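Side-chain contacts in WlaRA, TDP-fucose-3,4-ketoisomerase (Campylobacter jejuni subsp. jejuni 81116, PDB 5TPV), which is a two-subunit, mainly beta-stranded protein of the WxcM-like family in the cupin clan and holds thymidine-5'-diphosphate in its pockets: residues Y38-L41 with D42-R46; I79-N82 with K83-L87; L18-Q22 with K23-C27. All coordinates share one frame; numbering follows the deposited sequence.

Contact 1 (Y38-L41 with D42-R46); sequences YDFL and DDSIR. With TYD (thymidine-5'-diphosphate), chain E.
The Phe40 ring meets both Ser44 and Arg46 with one edge. Its CD1 lies 3.6 Å from Ser44 OG, which sits near the ring plane, and the neighbouring CE1 is 4.2 Å from Arg46 CG, so both contacts fall on that edge, within the loop between strands 33-38 and 46-51. The turn itself is type I, Leu41 to Ser44, with Ser44 N donating to Leu41 O at 3.2 Å. Phe100 stacks on the Phe40 ring, and Ser44 OG is bonded to Lys14 O of the second subunit.

Arg46 can be followed outward. Its CB is already 3.2 Å from O1B of thymidine-5'-diphosphate. CG, anti to the carbonyl carbon, brushes the Phe40 edge; the bend at chi2 then leaves CD 3.9 Å from the same O1B, and the bend at chi3 brings NE round to it. NE donates to O1B at 3.0 Å through a bent bond (140° at the hydrogen), while NH1 reaches O3B at 2.8 Å almost straight (165°), with O3B in the guanidinium plane. NH2 is taken by Ser16 OG of the second subunit. The guanidinium stands at 88° to the Phe40 ring, so the two planes do not stack.

With NE and NH1 on two oxygens of the beta phosphate and NH2 on the other chain, the rotation of the guanidinium is fixed at all three nitrogens. Its positive charge probably offsets part of the diphosphate's negative charge; Arg33 and Lys14 of the second subunit are also hydrogen-bonded to the ligand and may add to this.

Contact 2 (I79-N82 with K83-L87); sequences ILNN and KTKGL
Ile79 meets Lys85 through its backbone: Lys85 NZ donates to Ile79 O over 3.0 Å, approaching nearly along the C=O axis (168° at the oxygen). The lysine chain reaches so far because it is extended at chi2 and chi3 and turns only at chi4 (93°), where the ammonium swings onto the carbonyl.

Leu80 comes next. Its CD2 packs 4.1 Å from Leu87 CB, the two side chains crossing at about a right angle, and the Leu80 side chain also packs on Phe58 and Ala60 of strand 56-62. This apolar pair bridges two sheets of the cupin fold: strand 75-80 is an outermost strand of one, strand 85-89 an inner strand of the other, and a type I turn from Asn82 to Lys85 carries the chain between them. Within that turn Lys83 sends NZ to Leu61 O and makes a cation-pi contact with Tyr38 of the second subunit.

Asn81 follows, its ND2 lying 3.8 Å from Lys85 CE. At Asn82 the backbone matters: its O and Lys85 O are two acceptors only 3.3 Å apart, and one water donates to both, at 2.7 Å to Asn82 O and 2.5 Å to Lys85 O.

Contact 3 (L18-Q22 with K23-C27); sequences LNVHQ and KDVNC. With TYD (thymidine-5'-diphosphate), chain D.
Asn26 reaches back to strand 16-21 with its amide: ND2 donates to Val20 O at 2.9 Å, nearly straight (167° at the hydrogen). The bond lies in the carbonyl plane of Val20 and close to the amide plane of Asn26, so both flat groups share one orientation. The other end of that amide is used too, OD1 accepting from Lys9 N, and the side chain thereby ties the loop to strand 3-13.

One residue on, the partnership is reversed. His21 ND1 gives its proton to Asn26 O at 2.9 Å; the oxygen sits at the ring edge, in plane, although the donor is tilted 29° from the carbonyl plane. A chi1 of -56° sets the imidazole beside the loop, and its rotation about CB-CG presents ND1 to Asn26 O while NE2 bonds Tyr36 OH of the second subunit, so both ring nitrogens are engaged.

Gln22 and Val25 form an antiparallel hydrogen-bonded pair. Gln22 N donates to Val25 O at 3.1 Å and Val25 N to Gln22 O at 2.8 Å. Val25 O also receives a CA-H...O contact from His21 CA at 3.4 Å. Within the turn, Asp24 N donates to Cys27 O at 2.8 Å. Gln22 CG lies 3.7 Å from Val25 CG2, and the glutamine's OE1 accepts from Tyr114 N of the second subunit.

Towards the start of the segment the contacts become van der Waals ones, made by hydrocarbon side chains: Leu18 CD2 is 3.5 Å from O4' of thymidine-5'-diphosphate, and both methyls of Val20 rest by the thymine C4 and O4. The whole is a tight type II turn, Gln22 to Val25, following strand 16-21, outermost in its own chain but paired antiparallel with a strand of the second subunit, and the ligand pocket is built across that interface.

All three contacts are partly buried and touch the second subunit; the centre of contact 2 is nearest the chain centre, about 11 Å against 16 and 15 Å for the centres of contacts 1 and 3. Contacts 2 and 3 reach the same sheet and meet through Lys83 O and Asn19 ND2, a weak hydrogen bond; contact 1 is about 17 Å from contact 3 between nearest atoms. Contact 1 is ionic at its ligand end, contact 2 combines leucine packing with a lysine and a water, and contact 3 is mostly hydrogen bonds. Contacts 1 and 3 border different ligand molecules, charge gripping phosphate in one, hydrocarbon lining sugar and base in the other.

Contact 1 (Y38-L41 with D42-R46)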
# COMPACT_ATOMS: atom_id res chain seq x y z
N TYR B 38 4.36 11.76 -0.95
CA TYR B 38 4.78 12.35 0.32
C TYR B 38 5.74 13.53 0.08
O TYR B 38 6.08 13.84 -1.06
CB TYR B 38 5.42 11.25 1.15
CG TYR B 38 6.60 10.53 0.48
CD1 TYR B 38 7.91 10.93 0.69
CD2 TYR B 38 6.39 9.43 -0.29
CE1 TYR B 38 8.97 10.31 0.06
CE2 TYR B 38 7.44 8.75 -0.89
CZ TYR B 38 8.71 9.20 -0.73
OH TYR B 38 9.71 8.46 -1.38
N ASP B 39 6.13 14.18 1.17
CA ASP B 39 7.06 15.33 1.22
C ASP B 39 6.54 16.48 0.41
O ASP B 39 7.23 17.00 -0.48
CB ASP B 39 8.46 14.95 0.72
CG ASP B 39 9.27 14.20 1.76
OD1 ASP B 39 8.76 13.84 2.85
OD2 ASP B 39 10.44 13.96 1.45
N PHE B 40 5.29 16.84 0.70
CA PHE B 40 4.58 17.83 -0.07
C PHE B 40 5.06 19.21 0.37
O PHE B 40 5.15 19.49 1.57
CB PHE B 40 3.08 17.74 0.18
CG PHE B 40 2.47 16.45 -0.29
CD1 PHE B 40 2.04 16.29 -1.62
CD2 PHE B 40 2.32 15.39 0.59
CE1 PHE B 40 1.47 15.12 -2.03
CE2 PHE B 40 1.69 14.22 0.19
CZ PHE B 40 1.30 14.07 -1.13
N LEU B 41 5.36 20.08 -0.59
CA LEU B 41 5.62 21.50 -0.28
C LEU B 41 4.29 22.23 -0.39
O LEU B 41 3.28 21.61 -0.79
CB LEU B 41 6.72 22.05 -1.18
CG LEU B 41 7.96 21.15 -1.10
CD1 LEU B 41 8.88 21.22 -2.32
CD2 LEU B 41 8.74 21.43 0.16
N ASP B 42 4.28 23.51 -0.03
CA ASP B 42 3.05 24.27 0.34
C ASP B 42 1.81 24.22 -0.58
O ASP B 42 0.65 24.11 -0.18
CB ASP B 42 3.41 25.76 0.44
CG ASP B 42 3.96 26.12 1.80
OD1 ASP B 42 3.46 27.11 2.35
OD2 ASP B 42 4.84 25.40 2.31
N ASP B 43 2.13 24.31 -1.86
CA ASP B 43 1.22 24.65 -2.94
C ASP B 43 1.05 23.43 -3.86
O ASP B 43 0.53 23.56 -4.96
CB ASP B 43 2.01 25.66 -3.76
CG ASP B 43 3.49 25.25 -3.86
OD1 ASP B 43 4.01 24.62 -2.89
OD2 ASP B 43 4.13 25.54 -4.90
N SER B 44 1.52 22.27 -3.42
CA SER B 44 1.64 21.10 -4.27
C SER B 44 0.24 20.66 -4.69
O SER B 44 -0.69 20.70 -3.89
CB SER B 44 2.34 19.95 -3.51
OG SER B 44 2.24 18.73 -4.25
N ILE B 45 0.12 20.23 -5.94
CA ILE B 45 -1.12 19.72 -6.50
C ILE B 45 -0.87 18.42 -7.28
O ILE B 45 0.07 18.35 -8.06
CB ILE B 45 -1.67 20.75 -7.50
CG1 ILE B 45 -2.16 21.98 -6.75
CG2 ILE B 45 -2.85 20.19 -8.30
CD1 ILE B 45 -2.39 23.15 -7.68
N ARG B 46 -1.69 17.39 -7.06
CA ARG B 46 -1.52 16.17 -7.85
C ARG B 46 -2.81 15.89 -8.58
O ARG B 46 -3.85 16.52 -8.36
CB ARG B 46 -1.19 14.93 -6.99
CG ARG B 46 -0.10 15.06 -5.92
CD ARG B 46 1.31 15.02 -6.45
NE ARG B 46 1.59 13.92 -7.38
CZ ARG B 46 2.81 13.44 -7.63
NH1 ARG B 46 2.93 12.47 -8.52
NH2 ARG B 46 3.90 13.92 -7.07
PA TYD E . 0.61 11.06 -12.65
O1A TYD E . 0.68 11.59 -14.06
O2A TYD E . -0.48 10.10 -12.26
O3A TYD E . 0.56 12.32 -11.64
PB TYD E . -0.25 12.22 -10.25
O1B TYD E . -0.22 13.63 -9.72
O2B TYD E . -1.62 11.74 -10.67
O3B TYD E . 0.54 11.23 -9.44
O5' TYD E . 2.03 10.39 -12.29
C5' TYD E . 3.18 11.20 -12.07
C4' TYD E . 4.30 10.77 -13.01
O4' TYD E . 4.93 9.59 -12.51
C3' TYD E . 3.75 10.45 -14.40
O3' TYD E . 4.36 11.31 -15.37
C2' TYD E . 4.12 9.01 -14.68
C1' TYD E . 4.87 8.51 -13.45
N1 TYD E . 4.15 7.38 -12.86
C2 TYD E . 4.65 6.07 -13.04
O2 TYD E . 5.69 5.90 -13.71
N3 TYD E . 4.02 5.01 -12.52
C4 TYD E . 2.90 5.16 -11.80
O4 TYD E . 2.32 4.17 -11.31
C5 TYD E . 2.37 6.53 -11.59
C5M TYD E . 1.11 6.75 -10.78
C6 TYD E . 3.04 7.60 -12.15

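Contact 2 (I79-N82 with K83-L87)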
# COMPACT_ATOMS: atom_id res chain seq x y z
N ILE B 79 -12.41 15.64 2.12
CA ILE B 79 -11.21 15.66 2.92
C ILE B 79 -10.79 14.25 3.33
O ILE B 79 -11.61 13.49 3.78
CB ILE B 79 -11.30 16.70 4.06
CG1 ILE B 79 -11.22 18.10 3.44
CG2 ILE B 79 -10.14 16.54 5.04
CD1 ILE B 79 -11.65 19.23 4.35
N LEU B 80 -9.52 13.90 3.11
CA LEU B 80 -8.94 12.67 3.61
C LEU B 80 -8.03 13.04 4.77
O LEU B 80 -7.11 13.83 4.60
CB LEU B 80 -8.15 11.97 2.50
CG LEU B 80 -9.05 11.44 1.35
CD1 LEU B 80 -8.22 10.84 0.24
CD2 LEU B 80 -10.04 10.40 1.84
N ASN B 81 -8.31 12.49 5.94
CA ASN B 81 -7.53 12.78 7.14
C ASN B 81 -7.41 11.71 8.21
O ASN B 81 -6.94 12.02 9.30
CB ASN B 81 -8.02 14.08 7.82
CG ASN B 81 -9.46 14.03 8.31
OD1 ASN B 81 -10.02 15.08 8.61
ND2 ASN B 81 -10.08 12.88 8.34
N ASN B 82 -7.82 10.49 7.96
CA ASN B 82 -7.39 9.44 8.86
C ASN B 82 -7.31 8.07 8.25
O ASN B 82 -7.84 7.84 7.17
CB ASN B 82 -8.25 9.39 10.12
CG ASN B 82 -9.54 8.67 9.87
OD1 ASN B 82 -10.33 9.13 9.11
ND2 ASN B 82 -9.76 7.56 10.55
N LYS B 83 -6.65 7.18 8.98
CA LYS B 83 -6.26 5.85 8.49
C LYS B 83 -7.38 4.85 8.41
O LYS B 83 -7.16 3.76 7.89
CB LYS B 83 -5.20 5.24 9.40
CG LYS B 83 -3.82 5.76 9.11
CD LYS B 83 -2.80 5.06 10.00
CE LYS B 83 -2.44 5.87 11.23
NZ LYS B 83 -2.02 7.24 10.85
N THR B 84 -8.55 5.17 8.94
CA THR B 84 -9.66 4.20 8.93
C THR B 84 -10.68 4.41 7.83
O THR B 84 -11.71 3.75 7.77
CB THR B 84 -10.44 4.28 10.22
OG1 THR B 84 -11.02 5.58 10.27
CG2 THR B 84 -9.49 4.10 11.41
N LYS B 85 -10.38 5.35 6.96
CA LYS B 85 -11.28 5.77 5.90
C LYS B 85 -10.45 5.97 4.61
O LYS B 85 -9.26 6.34 4.61
CB LYS B 85 -12.02 7.01 6.38
CG LYS B 85 -11.71 8.33 5.70
CD LYS B 85 -12.40 9.47 6.46
CE LYS B 85 -12.08 10.84 5.88
NZ LYS B 85 -13.14 11.20 4.90
N GLY B 86 -11.09 5.63 3.51
CA GLY B 86 -10.57 5.98 2.21
C GLY B 86 -11.69 6.29 1.25
O GLY B 86 -12.87 5.98 1.47
N LEU B 87 -11.27 6.90 0.15
CA LEU B 87 -12.16 7.25 -0.94
C LEU B 87 -11.94 6.30 -2.07
O LEU B 87 -10.84 6.30 -2.67
CB LEU B 87 -11.85 8.66 -1.42
CG LEU B 87 -12.59 9.09 -2.70
CD1 LEU B 87 -14.09 9.10 -2.46
CD2 LEU B 87 -12.11 10.49 -3.06
O HOH W 1 -7.95 8.52 4.55

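Contact 3 (L18-Q22 with K23-C27)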
# COMPACT_ATOMS: atom_id res chain seq x y z
N LEU B 18 -3.86 -3.19 12.68
CA LEU B 18 -3.57 -3.70 11.35
C LEU B 18 -4.74 -3.41 10.44
O LEU B 18 -5.87 -3.68 10.85
CB LEU B 18 -3.41 -5.19 11.43
CG LEU B 18 -3.42 -6.01 10.15
CD1 LEU B 18 -2.19 -5.72 9.32
CD2 LEU B 18 -3.43 -7.50 10.51
N ASN B 19 -4.48 -2.83 9.26
CA ASN B 19 -5.49 -2.62 8.19
C ASN B 19 -5.13 -3.43 6.98
O ASN B 19 -4.08 -3.16 6.37
CB ASN B 19 -5.57 -1.19 7.64
CG ASN B 19 -6.25 -0.22 8.57
OD1 ASN B 19 -6.32 -0.45 9.77
ND2 ASN B 19 -6.65 0.93 8.05
N VAL B 20 -6.00 -4.35 6.60
CA VAL B 20 -5.70 -5.21 5.45
C VAL B 20 -6.48 -4.79 4.20
O VAL B 20 -7.66 -4.43 4.29
CB VAL B 20 -5.99 -6.71 5.77
CG1 VAL B 20 -5.62 -7.60 4.62
CG2 VAL B 20 -5.19 -7.18 6.98
N HIS B 21 -5.83 -4.86 3.05
CA HIS B 21 -6.51 -4.57 1.79
C HIS B 21 -6.16 -5.61 0.75
O HIS B 21 -4.99 -5.84 0.38
CB HIS B 21 -6.17 -3.18 1.23
CG HIS B 21 -6.46 -2.08 2.17
ND1 HIS B 21 -7.68 -1.44 2.23
CD2 HIS B 21 -5.68 -1.48 3.10
CE1 HIS B 21 -7.66 -0.54 3.18
NE2 HIS B 21 -6.45 -0.51 3.71
N GLN B 22 -7.22 -6.24 0.25
CA GLN B 22 -7.16 -7.14 -0.89
C GLN B 22 -8.58 -7.26 -1.49
O GLN B 22 -9.54 -6.77 -0.89
CB GLN B 22 -6.69 -8.52 -0.47
CG GLN B 22 -7.63 -9.20 0.51
CD GLN B 22 -7.20 -10.63 0.82
OE1 GLN B 22 -6.02 -10.92 1.08
NE2 GLN B 22 -8.16 -11.54 0.82
N LYS B 23 -8.71 -7.91 -2.63
CA LYS B 23 -10.06 -8.18 -3.18
C LYS B 23 -11.01 -8.65 -2.06
O LYS B 23 -10.72 -9.59 -1.32
CB LYS B 23 -9.92 -9.22 -4.26
CG LYS B 23 -11.20 -9.58 -5.00
CD LYS B 23 -11.80 -8.44 -5.81
CE LYS B 23 -13.23 -8.81 -6.19
NZ LYS B 23 -13.37 -8.78 -7.67
N ASP B 24 -12.04 -7.85 -1.83
CA ASP B 24 -13.15 -8.09 -0.93
C ASP B 24 -12.85 -7.98 0.54
O ASP B 24 -13.70 -8.30 1.39
CB ASP B 24 -13.97 -9.35 -1.30
CG ASP B 24 -14.75 -9.14 -2.63
OD1 ASP B 24 -15.37 -8.07 -2.86
OD2 ASP B 24 -14.67 -10.01 -3.51
N VAL B 25 -11.70 -7.39 0.85
CA VAL B 25 -11.37 -6.95 2.21
C VAL B 25 -10.90 -5.52 2.13
O VAL B 25 -9.80 -5.23 1.66
CB VAL B 25 -10.22 -7.82 2.80
CG1 VAL B 25 -9.90 -7.33 4.20
CG2 VAL B 25 -10.61 -9.31 2.76
N ASN B 26 -11.76 -4.63 2.60
CA ASN B 26 -11.53 -3.22 2.54
C ASN B 26 -11.08 -2.79 1.13
O ASN B 26 -10.20 -1.95 0.98
CB ASN B 26 -10.48 -2.81 3.58
CG ASN B 26 -10.90 -3.08 5.03
OD1 ASN B 26 -11.97 -2.71 5.49
ND2 ASN B 26 -9.96 -3.59 5.80
N CYS B 27 -11.64 -3.38 0.09
CA CYS B 27 -11.29 -2.99 -1.27
C CYS B 27 -12.14 -3.85 -2.19
O CYS B 27 -12.23 -5.05 -1.93
CB CYS B 27 -9.83 -3.29 -1.57
SG CYS B 27 -9.26 -2.97 -3.24
PA TYD D . -0.64 -12.25 11.97
O1A TYD D . 0.11 -12.28 10.66
O2A TYD D . -0.94 -13.54 12.70
O3A TYD D . 0.14 -11.27 12.98
PB TYD D . 1.36 -10.36 12.45
O1B TYD D . 2.24 -11.33 11.70
O2B TYD D . 1.98 -9.81 13.71
O3B TYD D . 0.70 -9.32 11.58
O5' TYD D . -2.03 -11.47 11.74
C5' TYD D . -2.66 -10.76 12.81
C4' TYD D . -4.14 -11.12 12.86
O4' TYD D . -4.84 -10.38 11.86
C3' TYD D . -4.36 -12.60 12.59
O3' TYD D . -5.00 -13.21 13.72
C2' TYD D . -5.25 -12.69 11.37
C1' TYD D . -5.53 -11.25 10.95
N1 TYD D . -5.03 -11.03 9.59
C2 TYD D . -5.93 -11.07 8.50
O2 TYD D . -7.14 -11.29 8.72
N3 TYD D . -5.52 -10.87 7.24
C4 TYD D . -4.23 -10.63 6.98
O4 TYD D . -3.85 -10.44 5.81
C5 TYD D . -3.26 -10.58 8.10
C5M TYD D . -1.80 -10.31 7.85
C6 TYD D . -3.73 -10.79 9.39